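Local coordinates for 11S globulin (Wrightia tinctoria, PDB 5WXU), which probably serves as a seed storage protein, a nutrient reservoir for the seed, and binds the plant hormone auxin (indole-3-acetic acid), at residues 307-312 with 455-460; 344-349 with 418-423; 424-429 with 446-451. All blocks are in the same frame, centred on the assembly; numbering follows the deposited sequence. Where two conformers were deposited one is given.

The three contacts lie on the same side of the chain's centre, around its second cupin barrel. Contacts 1 and 2 are buried and share a sheet, since strands 457-458 and 343-349 are neighbours in it, joined by a probable hydrogen bond between Val345 N and Thr456 O. Contact 1 brings the outermost strand, within this chain, of the barrel's other sheet against it with one hydroxyl bond and close packing; contact 2 is almost wholly apolar and backbone. Contact 3, between helices beyond the barrel, is only partly buried and relies on charged and polar ends. Contacts 2 and 3 adjoin through a probable hydrogen bond from Val425 N to Ala418 O, and both meet the third subunit.

Contact 1: residues 307-312 with 455-460; sequences IYTSRG and ITVLDP. Unlike the reference sequence in segment 455-460: Asp459 (reference Gly).
Thr309 overlaps Val457 alongside, the two side chains sliding past each other in opposite directions. With OG1 anti to the carbonyl carbon (chi1 -63°), its hydroxyl donates a hydrogen bond to Val457 O at 2.9 Å, arriving from above the carbonyl plane. The methyl CG2, anti to the backbone N, lies beside the same carbonyl and reaches toward Asp459, so a branched residue serves both tasks. A valine here would remove the hydroxyl, and the Val457 carbonyl would probably be held less firmly, with a methyl set against its oxygen.

Val457 suits its place because its beta-branch offers one methyl to the turn and one to Ile307. CG1, anti to the backbone N (chi1 -177°), presses 3.5 Å from Gly312 C, while CG2 faces Ile307 CG2 at 4.3 Å. Gly312 suits this spot because a CB on it would come within 3.1 Å of Val457 CG1. The turn is closed by Gly312 N, bonded to Thr309 O at 2.9 Å. At the other end, Ile307 CG2 rests 3.4 Å from Ile455 O.

Near the turn, Asp459 swings its carboxylate close to Ser310 O, an acceptor beside an acceptor that makes no bond; OD1 is instead held by Glu461 N. Pro460 lays its CD 3.0 Å from Arg311 O. The side chain of Ile455 is about 5 Å from a bound indole-3-acetic acid, and Tyr308 and Thr309 extend their sheet into a parallel ladder with a strand of the second subunit. Strands 307-309 and 457-458 belong to different sheets, so side chains reaching across to the main chain, and to each other, join them at the margin of the C-terminal cupin barrel, beside the neighbouring subunit.

Contact 2: residues 344-349 with 418-423; sequences IVPEWN and ALVGRT
One bond across the two segments grips Pro346 O, and it is a good one: Leu419 N donates to it at 2.9 Å, with an N-H...O angle of 166° and the donor in the carbonyl plane. A proline has no N-H to offer a neighbour, but its carbonyl still accepts. Beside this bond, Glu347 and Ala418 form an antiparallel non-hydrogen-bonded pair with their CA atoms 4.4 Å apart. The small methyl of Ala418 fits such a close approach.

Val345 has CG1 anti to the carbonyl carbon (chi1 -64°), which leaves CG2 in the crowded position between the backbone N and the carbonyl carbon. From there CG2 meets Ala418 CB at 3.7 Å, while CG1 lies 3.4 Å from Val420 O. Val420 crosses both Val345 and Pro346 obliquely, setting its CG2 against the proline ring, 3.7 Å from Pro346 CG. Leu419 comes to Trp348 at about a right angle, its CG near the plane of the indole and 3.9 Å from CZ3 at the ring's edge. The indole stacks with Tyr97 of the third subunit, and its NE1 donates to Gly165 O of that same subunit.

After Ala418 the chain leaves the strand. Gly421 has a positive phi of 100°, where a CB would be jammed against the carbonyl O of Val420, so glycine is required. Beyond it, Arg422 and Thr423 touch indole-3-acetic acid.

Branched and ring-shaped apolar groups thus do most of the work, with one main-chain bond between the segments. No charged side chains pair across the contact, which implies that close fit, more than electrostatics, holds the loop to its strand.

Contact 3: residues 424-429 with 446-451; sequences SVIRAV and RSLKYN
The guanidinium of Arg427 has Tyr450 CD1 over the centre of one face, 3.5 Å above its plane. The two planes stand 89° apart, so the phenol comes edge-on, T-shaped; Arg427 CZ lies in the plane of the Tyr450 ring, at its edge, and Lys449 CB covers one ring face. This is helix-on-helix packing beyond the cupin barrel, joining helix 425-428 to helix 442-450.

Arg427, an auxin-binding residue of this protein though no auxin sits on it in this chain, extends to bring NH2 into a salt bridge with Glu453; its NE bond to Lys449 O is weak. Lys449 is long enough to cross between the helices. Its NZ donates to Arg427 O at 2.9 Å and to Val429 O at 2.8 Å, both from above the carbonyl planes, and salt-bridges Asp146 of the third subunit. A buried ammonium so gripped is likely to stay charged, facing carbonyls where the weakly bonded helix 425-428 gives out. Ile426 and Leu448 cross at about a right angle, Ile426 CG2 4.1 Å from Leu448 CD2.

Ser424 is the N-cap: its OG accepts from Arg427 N at 2.9 Å and lies 2.7 Å from water 1, which probably donates to Lys449 O.

Contact 1: residues 307-312 with 455-460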
ATOM      1  N   ILE B 307      27.566   9.274   2.306  1.00 18.50           N
ATOM      2  CA  ILE B 307      28.726   9.023   1.463  1.00 18.17           C
ATOM      3  C   ILE B 307      29.863   9.887   2.014  1.00 18.52           C
ATOM      4  O   ILE B 307      29.680  11.056   2.242  1.00 17.95           O
ATOM      5  CB  ILE B 307      28.548   9.417  -0.026  1.00 21.81           C
ATOM      6  CG1 ILE B 307      27.165   9.019  -0.616  1.00 26.88           C
ATOM      7  CG2 ILE B 307      29.721   8.856  -0.829  1.00 20.64           C
ATOM      8  CD1 ILE B 307      26.897   7.564  -0.717  1.00 30.61           C
ATOM      9  N   TYR B 308      31.056   9.325   2.141  1.00 17.74           N
ATOM     10  CA  TYR B 308      32.222  10.069   2.629  1.00 16.91           C
ATOM     11  C   TYR B 308      33.432   9.532   1.938  1.00 18.89           C
ATOM     12  O   TYR B 308      33.654   8.333   1.879  1.00 18.74           O
ATOM     13  CB  TYR B 308      32.403   9.905   4.106  1.00 18.06           C
ATOM     14  CG  TYR B 308      33.747  10.371   4.621  1.00 17.88           C
ATOM     15  CD1 TYR B 308      34.172  11.703   4.410  1.00 19.40           C
ATOM     16  CD2 TYR B 308      34.622   9.497   5.259  1.00 19.61           C
ATOM     17  CE1 TYR B 308      35.380  12.131   4.888  1.00 22.21           C
ATOM     18  CE2 TYR B 308      35.831   9.938   5.767  1.00 22.40           C
ATOM     19  CZ  TYR B 308      36.223  11.252   5.536  1.00 21.52           C
ATOM     20  OH  TYR B 308      37.424  11.679   6.072  1.00 23.73           O
ATOM     21  N   THR B 309      34.149  10.452   1.299  1.00 18.67           N
ATOM     22  CA  THR B 309      35.452  10.184   0.747  1.00 18.92           C
ATOM     23  C   THR B 309      36.437  11.070   1.473  1.00 19.83           C
ATOM     24  O   THR B 309      36.313  12.300   1.478  1.00 19.75           O
ATOM     25  CB  THR B 309      35.446  10.445  -0.730  1.00 20.30           C
ATOM     26  OG1 THR B 309      34.529   9.529  -1.385  1.00 17.31           O
ATOM     27  CG2 THR B 309      36.921  10.207  -1.343  1.00 20.90           C
ATOM     28  N   SER B 310      37.417  10.433   2.103  1.00 18.07           N
ATOM     29  CA  SER B 310      38.437  11.135   2.811  1.00 21.10           C
ATOM     30  C   SER B 310      39.165  12.095   1.856  1.00 19.36           C
ATOM     31  O   SER B 310      39.477  11.750   0.695  1.00 20.15           O
ATOM     32  CB  SER B 310      39.377  10.077   3.387  1.00 24.44           C
ATOM     33  OG  SER B 310      40.436  10.696   3.999  1.00 31.37           O
ATOM     34  N   ARG B 311      39.385  13.318   2.353  1.00 21.96           N
ATOM     35  CA  ARG B 311      39.947  14.411   1.501  1.00 24.85           C
ATOM     36  C   ARG B 311      39.045  14.964   0.398  1.00 25.19           C
ATOM     37  O   ARG B 311      39.450  15.873  -0.346  1.00 20.41           O
ATOM     38  CB  ARG B 311      41.310  14.006   0.876  1.00 31.91           C
ATOM     39  CG  ARG B 311      42.273  13.386   1.897  1.00 36.89           C
ATOM     40  CD  ARG B 311      43.663  13.147   1.344  1.00 43.85           C
ATOM     41  NE  ARG B 311      44.568  12.720   2.428  1.00 53.52           N
ATOM     42  CZ  ARG B 311      45.872  12.438   2.286  1.00 60.71           C
ATOM     43  NH1 ARG B 311      46.470  12.511   1.100  1.00 69.00           N
ATOM     44  NH2 ARG B 311      46.591  12.088   3.346  1.00 59.64           N
ATOM     45  N   GLY B 312      37.838  14.396   0.237  1.00 22.10           N
ATOM     46  CA  GLY B 312      36.944  14.794  -0.813  1.00 21.43           C
ATOM     47  C   GLY B 312      35.721  15.509  -0.232  1.00 21.48           C
ATOM     48  O   GLY B 312      35.388  16.597  -0.647  1.00 20.69           O
ATOM     49  N   ILE B 455      33.052   6.279  -4.932  1.00 17.65           N
ATOM     50  CA  ILE B 455      31.608   6.459  -5.208  1.00 18.19           C
ATOM     51  C   ILE B 455      31.261   7.885  -4.890  1.00 18.33           C
ATOM     52  O   ILE B 455      31.451   8.329  -3.735  1.00 18.07           O
ATOM     53  CB  ILE B 455      30.736   5.522  -4.344  1.00 17.82           C
ATOM     54  CG1 ILE B 455      30.972   4.075  -4.780  1.00 19.78           C
ATOM     55  CG2 ILE B 455      29.283   5.870  -4.466  1.00 19.35           C
ATOM     56  CD1 ILE B 455      30.249   2.964  -3.953  1.00 21.84           C
ATOM     57  N   THR B 456      30.708   8.566  -5.902  1.00 19.18           N
ATOM     58  CA  THR B 456      30.103   9.904  -5.807  1.00 19.89           C
ATOM     59  C   THR B 456      30.987  11.092  -5.438  1.00 20.68           C
ATOM     60  O   THR B 456      30.966  12.123  -6.179  1.00 22.57           O
ATOM     61  CB  THR B 456      28.877   9.854  -4.860  1.00 21.84           C
ATOM     62  OG1 THR B 456      27.927   8.929  -5.412  1.00 22.70           O
ATOM     63  CG2 THR B 456      28.238  11.210  -4.640  1.00 21.30           C
ATOM     64  N   VAL B 457      31.698  11.009  -4.312  1.00 19.97           N
ATOM     65  CA  VAL B 457      32.588  12.103  -3.866  1.00 20.38           C
ATOM     66  C   VAL B 457      33.994  11.827  -4.322  1.00 18.06           C
ATOM     67  O   VAL B 457      34.529  10.813  -3.960  1.00 18.13           O
ATOM     68  CB  VAL B 457      32.530  12.362  -2.335  1.00 19.34           C
ATOM     69  CG1 VAL B 457      33.418  13.560  -1.982  1.00 19.10           C
ATOM     70  CG2 VAL B 457      31.102  12.714  -1.957  1.00 20.72           C
ATOM     71  N   LEU B 458      34.546  12.707  -5.174  1.00 19.94           N
ATOM     72  CA  LEU B 458      35.866  12.525  -5.730  1.00 22.96           C
ATOM     73  C   LEU B 458      36.914  13.255  -4.918  1.00 23.34           C
ATOM     74  O   LEU B 458      36.796  14.429  -4.661  1.00 24.15           O
ATOM     75  CB  LEU B 458      35.953  12.956  -7.189  1.00 23.46           C
ATOM     76  CG  LEU B 458      34.968  12.265  -8.116  1.00 23.15           C
ATOM     77  CD1 LEU B 458      34.936  12.780  -9.512  1.00 24.37           C
ATOM     78  CD2 LEU B 458      35.209  10.726  -8.103  1.00 23.52           C
ATOM     79  N   ASP B 459      37.982  12.516  -4.651  1.00 29.52           N
ATOM     80  CA  ASP B 459      39.208  12.997  -3.987  1.00 35.56           C
ATOM     81  C   ASP B 459      39.891  13.974  -4.980  1.00 33.27           C
ATOM     82  O   ASP B 459      40.041  13.649  -6.165  1.00 41.88           O
ATOM     83  CB  ASP B 459      40.051  11.745  -3.755  1.00 37.10           C
ATOM     84  CG  ASP B 459      41.057  11.881  -2.653  1.00 49.99           C
ATOM     85  OD1 ASP B 459      41.751  12.935  -2.551  1.00 49.22           O
ATOM     86  OD2 ASP B 459      41.216  10.863  -1.926  1.00 47.20           O
ATOM     87  N   PRO B 460      40.275  15.173  -4.540  1.00 31.05           N
ATOM     88  CA  PRO B 460      41.045  15.994  -5.503  1.00 33.16           C
ATOM     89  C   PRO B 460      42.428  15.327  -5.776  1.00 39.19           C
ATOM     90  O   PRO B 460      42.907  15.469  -6.864  1.00 43.24           O
ATOM     91  CB  PRO B 460      41.179  17.337  -4.809  1.00 32.95           C
ATOM     92  CG  PRO B 460      40.895  17.078  -3.356  1.00 29.87           C
ATOM     93  CD  PRO B 460      40.188  15.779  -3.206  1.00 29.09           C
TER

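Contact 2: residues 344-349 with 418-423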
ATOM      1  N   ILE B 344      31.910  16.379  -7.083  1.00 20.14           N
ATOM      2  CA  ILE B 344      30.898  15.349  -7.130  1.00 21.42           C
ATOM      3  C   ILE B 344      30.985  14.756  -8.529  1.00 20.41           C
ATOM      4  O   ILE B 344      31.192  15.485  -9.539  1.00 21.27           O
ATOM      5  CB  ILE B 344      29.485  15.905  -6.867  1.00 22.46           C
ATOM      6  CG1 ILE B 344      29.338  16.519  -5.466  1.00 26.26           C
ATOM      7  CG2 ILE B 344      28.455  14.800  -6.949  1.00 22.94           C
ATOM      8  CD1 ILE B 344      29.469  15.583  -4.295  1.00 24.67           C
ATOM      9  N   VAL B 345      30.788  13.444  -8.653  1.00 20.23           N
ATOM     10  CA  VAL B 345      30.829  12.815  -9.967  1.00 19.10           C
ATOM     11  C   VAL B 345      29.846  13.478 -10.917  1.00 20.55           C
ATOM     12  O   VAL B 345      28.777  13.890 -10.502  1.00 19.47           O
ATOM     13  CB  VAL B 345      30.596  11.296  -9.903  1.00 20.07           C
ATOM     14  CG1 VAL B 345      31.735  10.637  -9.128  1.00 22.42           C
ATOM     15  CG2 VAL B 345      29.259  10.955  -9.325  1.00 21.58           C
ATOM     16  N   PRO B 346      30.200  13.615 -12.208  1.00 20.63           N
ATOM     17  CA  PRO B 346      29.243  14.014 -13.209  1.00 21.10           C
ATOM     18  C   PRO B 346      28.052  13.032 -13.229  1.00 21.01           C
ATOM     19  O   PRO B 346      28.241  11.794 -13.069  1.00 18.98           O
ATOM     20  CB  PRO B 346      29.984  13.872 -14.521  1.00 21.38           C
ATOM     21  CG  PRO B 346      31.287  13.310 -14.217  1.00 24.29           C
ATOM     22  CD  PRO B 346      31.511  13.250 -12.788  1.00 21.47           C
ATOM     23  N   GLU B 347      26.863  13.584 -13.402  1.00 21.49           N
ATOM     24  CA  GLU B 347      25.651  12.777 -13.231  1.00 24.96           C
ATOM     25  C   GLU B 347      24.452  13.492 -13.759  1.00 20.49           C
ATOM     26  O   GLU B 347      24.557  14.583 -14.246  1.00 19.06           O
ATOM     27  CB  GLU B 347      25.413  12.445 -11.702  1.00 35.48           C
ATOM     28  CG  GLU B 347      25.042  13.612 -10.767  1.00 37.57           C
ATOM     29  CD  GLU B 347      25.312  13.372  -9.273  1.00 43.97           C
ATOM     30  OE1 GLU B 347      25.865  12.318  -8.852  1.00 49.91           O
ATOM     31  OE2 GLU B 347      24.940  14.286  -8.500  1.00 43.86           O
ATOM     32  N   TRP B 348      23.308  12.838 -13.636  1.00 17.73           N
ATOM     33  CA  TRP B 348      22.023  13.475 -13.901  1.00 16.93           C
ATOM     34  C   TRP B 348      21.031  12.935 -12.885  1.00 17.49           C
ATOM     35  O   TRP B 348      21.212  11.803 -12.352  1.00 18.54           O
ATOM     36  CB  TRP B 348      21.472  13.204 -15.282  1.00 17.51           C
ATOM     37  CG  TRP B 348      21.079  11.767 -15.667  1.00 17.46           C
ATOM     38  CD1 TRP B 348      19.835  11.166 -15.562  1.00 17.48           C
ATOM     39  CD2 TRP B 348      21.915  10.805 -16.276  1.00 18.08           C
ATOM     40  NE1 TRP B 348      19.897   9.890 -16.034  1.00 17.58           N
ATOM     41  CE2 TRP B 348      21.153   9.644 -16.490  1.00 18.90           C
ATOM     42  CE3 TRP B 348      23.271  10.805 -16.644  1.00 21.40           C
ATOM     43  CZ2 TRP B 348      21.683   8.497 -17.086  1.00 18.85           C
ATOM     44  CZ3 TRP B 348      23.796   9.691 -17.291  1.00 21.07           C
ATOM     45  CH2 TRP B 348      23.003   8.530 -17.472  1.00 21.27           C
ATOM     46  N   ASN B 349      20.015  13.714 -12.688  1.00 19.31           N
ATOM     47  CA  ASN B 349      18.876  13.329 -11.839  1.00 22.10           C
ATOM     48  C   ASN B 349      17.896  12.573 -12.717  1.00 19.67           C
ATOM     49  O   ASN B 349      17.390  13.087 -13.743  1.00 16.96           O
ATOM     50  CB  ASN B 349      18.218  14.571 -11.298  1.00 23.87           C
ATOM     51  CG  ASN B 349      19.106  15.366 -10.359  1.00 27.47           C
ATOM     52  OD1 ASN B 349      19.709  14.819  -9.449  1.00 34.06           O
ATOM     53  ND2 ASN B 349      19.162  16.661 -10.566  1.00 37.80           N
ATOM     54  N   ALA B 418      25.300   8.230 -11.965  1.00 17.57           N
ATOM     55  CA  ALA B 418      26.682   8.643 -12.084  1.00 18.03           C
ATOM     56  C   ALA B 418      27.274   8.198 -13.428  1.00 16.82           C
ATOM     57  O   ALA B 418      27.029   7.068 -13.942  1.00 18.58           O
ATOM     58  CB  ALA B 418      27.498   8.069 -10.944  1.00 17.94           C
ATOM     59  N   LEU B 419      28.147   9.046 -13.937  1.00 17.34           N
ATOM     60  CA  LEU B 419      28.971   8.748 -15.092  1.00 18.75           C
ATOM     61  C   LEU B 419      30.426   8.399 -14.748  1.00 18.89           C
ATOM     62  O   LEU B 419      31.206   8.045 -15.643  1.00 22.14           O
ATOM     63  CB  LEU B 419      28.947   9.973 -16.013  1.00 20.14           C
ATOM     64  CG  LEU B 419      27.673  10.152 -16.847  1.00 20.55           C
ATOM     65  CD1 LEU B 419      27.609  11.550 -17.377  1.00 19.41           C
ATOM     66  CD2 LEU B 419      27.752   9.134 -17.981  1.00 21.31           C
ATOM     67  N   VAL B 420      30.800   8.474 -13.479  1.00 18.74           N
ATOM     68  CA  VAL B 420      32.108   8.191 -12.974  1.00 19.43           C
ATOM     69  C   VAL B 420      31.957   7.462 -11.658  1.00 21.03           C
ATOM     70  O   VAL B 420      31.085   7.783 -10.883  1.00 20.96           O
ATOM     71  CB  VAL B 420      32.880   9.508 -12.750  1.00 21.89           C
ATOM     72  CG1 VAL B 420      34.158   9.258 -11.963  1.00 23.95           C
ATOM     73  CG2 VAL B 420      33.184  10.186 -14.097  1.00 21.32           C
ATOM     74  N   GLY B 421      32.907   6.576 -11.354  1.00 21.96           N
ATOM     75  CA  GLY B 421      32.976   5.942 -10.032  1.00 20.31           C
ATOM     76  C   GLY B 421      32.378   4.541 -10.037  1.00 19.51           C
ATOM     77  O   GLY B 421      31.914   4.035 -11.055  1.00 18.13           O
ATOM     78  N   ARG B 422      32.347   3.921  -8.886  1.00 19.26           N
ATOM     79  CA  ARG B 422      31.941   2.494  -8.794  1.00 20.41           C
ATOM     80  C   ARG B 422      30.515   2.259  -9.107  1.00 20.99           C
ATOM     81  O   ARG B 422      30.206   1.182  -9.610  1.00 20.94           O
ATOM     82  CB  ARG B 422      32.292   1.805  -7.470  1.00 20.35           C
ATOM     83  CG  ARG B 422      33.730   1.973  -7.151  1.00 22.84           C
ATOM     84  CD  ARG B 422      34.198   0.950  -6.149  1.00 24.57           C
ATOM     85  NE  ARG B 422      33.476   0.813  -4.903  1.00 27.77           N
ATOM     86  CZ  ARG B 422      33.549   1.630  -3.829  1.00 29.22           C
ATOM     87  NH1 ARG B 422      34.248   2.830  -3.840  1.00 27.04           N
ATOM     88  NH2 ARG B 422      32.839   1.277  -2.727  1.00 28.95           N
ATOM     89  N   THR B 423      29.658   3.282  -8.940  1.00 19.95           N
ATOM     90  CA  THR B 423      28.229   3.127  -9.293  1.00 19.85           C
ATOM     91  C   THR B 423      27.937   3.660 -10.744  1.00 20.28           C
ATOM     92  O   THR B 423      26.796   3.870 -11.135  1.00 19.06           O
ATOM     93  CB  THR B 423      27.361   3.876  -8.305  1.00 19.13           C
ATOM     94  OG1 THR B 423      27.798   5.280  -8.217  1.00 20.26           O
ATOM     95  CG2 THR B 423      27.459   3.222  -6.942  1.00 20.24           C
TER

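Contact 3: residues 424-429 with 446-451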
ATOM      1  N   SER B 424      28.975   3.863 -11.542  1.00 19.41           N
ATOM      2  CA  SER B 424      28.771   4.473 -12.851  1.00 19.59           C
ATOM      3  C   SER B 424      27.993   3.586 -13.848  1.00 17.96           C
ATOM      4  O   SER B 424      28.066   2.359 -13.873  1.00 17.67           O
ATOM      5  CB  SER B 424      30.112   4.901 -13.480  1.00 21.01           C
ATOM      6  OG  SER B 424      30.750   3.803 -14.132  1.00 23.59           O
ATOM      7  N   VAL B 425      27.232   4.265 -14.675  1.00 18.22           N
ATOM      8  CA  VAL B 425      26.609   3.647 -15.851  1.00 19.50           C
ATOM      9  C   VAL B 425      27.696   3.143 -16.835  1.00 18.44           C
ATOM     10  O   VAL B 425      27.497   2.162 -17.495  1.00 18.83           O
ATOM     11  CB  VAL B 425      25.611   4.648 -16.442  1.00 23.42           C
ATOM     12  CG1 VAL B 425      26.296   5.860 -16.964  1.00 24.45           C
ATOM     13  CG2 VAL B 425      24.861   3.998 -17.573  1.00 33.83           C
ATOM     14  N   ILE B 426      28.849   3.789 -16.873  1.00 19.24           N
ATOM     15  CA  ILE B 426      29.973   3.296 -17.740  1.00 19.48           C
ATOM     16  C   ILE B 426      30.375   1.861 -17.326  1.00 17.97           C
ATOM     17  O   ILE B 426      30.444   0.911 -18.183  1.00 18.10           O
ATOM     18  CB  ILE B 426      31.143   4.290 -17.665  1.00 20.43           C
ATOM     19  CG1 ILE B 426      30.716   5.708 -18.065  1.00 22.70           C
ATOM     20  CG2 ILE B 426      32.352   3.732 -18.352  1.00 22.59           C
ATOM     21  CD1 ILE B 426      30.035   5.843 -19.386  1.00 24.88           C
ATOM     22  N   ARG B 427      30.499   1.609 -16.035  1.00 18.93           N
ATOM     23  CA  ARG B 427      30.848   0.291 -15.505  0.62 18.64           C
ATOM     24  C   ARG B 427      29.818  -0.772 -15.862  1.00 19.02           C
ATOM     25  O   ARG B 427      30.161  -1.905 -16.109  1.00 19.49           O
ATOM     26  CB  ARG B 427      31.001   0.281 -13.984  0.62 19.27           C
ATOM     27  CG  ARG B 427      32.189   1.054 -13.410  0.62 20.63           C
ATOM     28  CD  ARG B 427      32.431   0.626 -11.981  0.62 20.66           C
ATOM     29  NE  ARG B 427      33.723   1.155 -11.532  0.62 22.25           N
ATOM     30  CZ  ARG B 427      34.592   0.519 -10.764  0.62 25.47           C
ATOM     31  NH1 ARG B 427      34.381  -0.707 -10.318  0.62 27.46           N
ATOM     32  NH2 ARG B 427      35.749   1.125 -10.470  0.62 25.22           N
ATOM     33  N   ALA B 428      28.537  -0.379 -15.831  1.00 17.16           N
ATOM     34  CA  ALA B 428      27.440  -1.290 -16.015  1.00 17.25           C
ATOM     35  C   ALA B 428      27.257  -1.771 -17.413  1.00 18.55           C
ATOM     36  O   ALA B 428      26.569  -2.771 -17.619  1.00 19.78           O
ATOM     37  CB  ALA B 428      26.162  -0.661 -15.463  1.00 18.40           C
ATOM     38  N   VAL B 429      27.770  -1.007 -18.395  1.00 18.16           N
ATOM     39  CA  VAL B 429      27.674  -1.361 -19.789  1.00 20.27           C
ATOM     40  C   VAL B 429      28.904  -2.240 -20.210  1.00 20.10           C
ATOM     41  O   VAL B 429      30.013  -2.005 -19.740  1.00 20.65           O
ATOM     42  CB  VAL B 429      27.537  -0.046 -20.613  1.00 19.20           C
ATOM     43  CG1 VAL B 429      27.689  -0.241 -22.138  1.00 20.30           C
ATOM     44  CG2 VAL B 429      26.185   0.648 -20.281  1.00 18.12           C
ATOM     45  N   ARG B 446      38.944   0.329 -20.554  1.00 22.38           N
ATOM     46  CA  ARG B 446      39.147  -0.070 -19.147  1.00 27.04           C
ATOM     47  C   ARG B 446      39.457   1.098 -18.258  1.00 24.74           C
ATOM     48  O   ARG B 446      38.923   1.190 -17.164  1.00 24.39           O
ATOM     49  CB  ARG B 446      40.262  -1.093 -18.994  1.00 27.43           C
ATOM     50  CG  ARG B 446      39.837  -2.433 -19.355  1.00 28.88           C
ATOM     51  CD  ARG B 446      40.978  -3.428 -19.141  1.00 33.08           C
ATOM     52  NE  ARG B 446      40.586  -4.542 -19.978  1.00 37.63           N
ATOM     53  CZ  ARG B 446      39.713  -5.480 -19.611  1.00 38.71           C
ATOM     54  NH1 ARG B 446      39.209  -5.506 -18.371  1.00 41.88           N
ATOM     55  NH2 ARG B 446      39.378  -6.430 -20.484  1.00 35.14           N
ATOM     56  N   SER B 447      40.384   1.971 -18.690  1.00 24.32           N
ATOM     57  CA  SER B 447      40.713   3.129 -17.924  1.00 21.94           C
ATOM     58  C   SER B 447      39.476   3.921 -17.645  1.00 23.79           C
ATOM     59  O   SER B 447      39.265   4.401 -16.524  1.00 27.52           O
ATOM     60  CB  SER B 447      41.732   4.016 -18.653  1.00 24.70           C
ATOM     61  OG  SER B 447      43.010   3.340 -18.743  1.00 28.01           O
ATOM     62  N   LEU B 448      38.636   4.093 -18.664  1.00 22.10           N
ATOM     63  CA  LEU B 448      37.367   4.813 -18.444  1.00 22.89           C
ATOM     64  C   LEU B 448      36.493   4.210 -17.327  1.00 22.91           C
ATOM     65  O   LEU B 448      35.982   4.922 -16.418  1.00 24.59           O
ATOM     66  CB  LEU B 448      36.597   4.926 -19.743  1.00 24.34           C
ATOM     67  CG  LEU B 448      35.475   5.942 -19.781  1.00 24.27           C
ATOM     68  CD1 LEU B 448      35.943   7.412 -19.684  1.00 27.36           C
ATOM     69  CD2 LEU B 448      34.657   5.740 -21.036  1.00 25.00           C
ATOM     70  N   LYS B 449      36.345   2.891 -17.365  1.00 25.37           N
ATOM     71  CA  LYS B 449      35.616   2.183 -16.325  1.00 21.71           C
ATOM     72  C   LYS B 449      36.184   2.306 -14.910  1.00 24.28           C
ATOM     73  O   LYS B 449      35.417   2.584 -13.933  1.00 26.61           O
ATOM     74  CB  LYS B 449      35.492   0.678 -16.659  1.00 19.88           C
ATOM     75  CG  LYS B 449      34.306   0.359 -17.503  1.00 21.45           C
ATOM     76  CD  LYS B 449      34.039  -1.138 -17.590  1.00 21.17           C
ATOM     77  CE  LYS B 449      32.850  -1.475 -18.451  1.00 20.03           C
ATOM     78  NZ  LYS B 449      32.139  -2.763 -18.077  1.00 20.50           N
ATOM     79  N   TYR B 450      37.522   2.121 -14.779  1.00 21.80           N
ATOM     80  CA  TYR B 450      38.151   1.872 -13.489  1.00 24.06           C
ATOM     81  C   TYR B 450      39.081   2.890 -12.866  1.00 24.67           C
ATOM     82  O   TYR B 450      39.449   2.709 -11.721  1.00 24.85           O
ATOM     83  CB  TYR B 450      38.839   0.501 -13.535  1.00 24.46           C
ATOM     84  CG  TYR B 450      37.926  -0.601 -13.995  1.00 25.10           C
ATOM     85  CD1 TYR B 450      36.760  -0.888 -13.289  1.00 25.30           C
ATOM     86  CD2 TYR B 450      38.181  -1.364 -15.132  1.00 23.50           C
ATOM     87  CE1 TYR B 450      35.914  -1.900 -13.680  1.00 26.52           C
ATOM     88  CE2 TYR B 450      37.323  -2.373 -15.560  1.00 26.34           C
ATOM     89  CZ  TYR B 450      36.171  -2.642 -14.830  1.00 27.57           C
ATOM     90  OH  TYR B 450      35.305  -3.622 -15.171  1.00 28.09           O
ATOM     91  N   ASN B 451      39.428   3.987 -13.543  1.00 22.50           N
ATOM     92  CA  ASN B 451      40.453   4.921 -13.023  1.00 24.25           C
ATOM     93  C   ASN B 451      40.011   5.614 -11.727  1.00 24.79           C
ATOM     94  O   ASN B 451      40.824   5.802 -10.835  1.00 30.13           O
ATOM     95  CB  ASN B 451      40.913   5.985 -14.070  1.00 25.77           C
ATOM     96  CG  ASN B 451      42.040   5.471 -15.020  1.00 25.66           C
ATOM     97  OD1 ASN B 451      42.381   4.321 -14.990  1.00 25.20           O
ATOM     98  ND2 ASN B 451      42.629   6.367 -15.823  1.00 23.18           N
TER
HETATM   99  O   HOH W   1      33.248   4.688 -14.506  1.00 29.43           O
HETATM  100  O   HOH W   2      32.823  -3.145 -14.585  1.00 26.48           O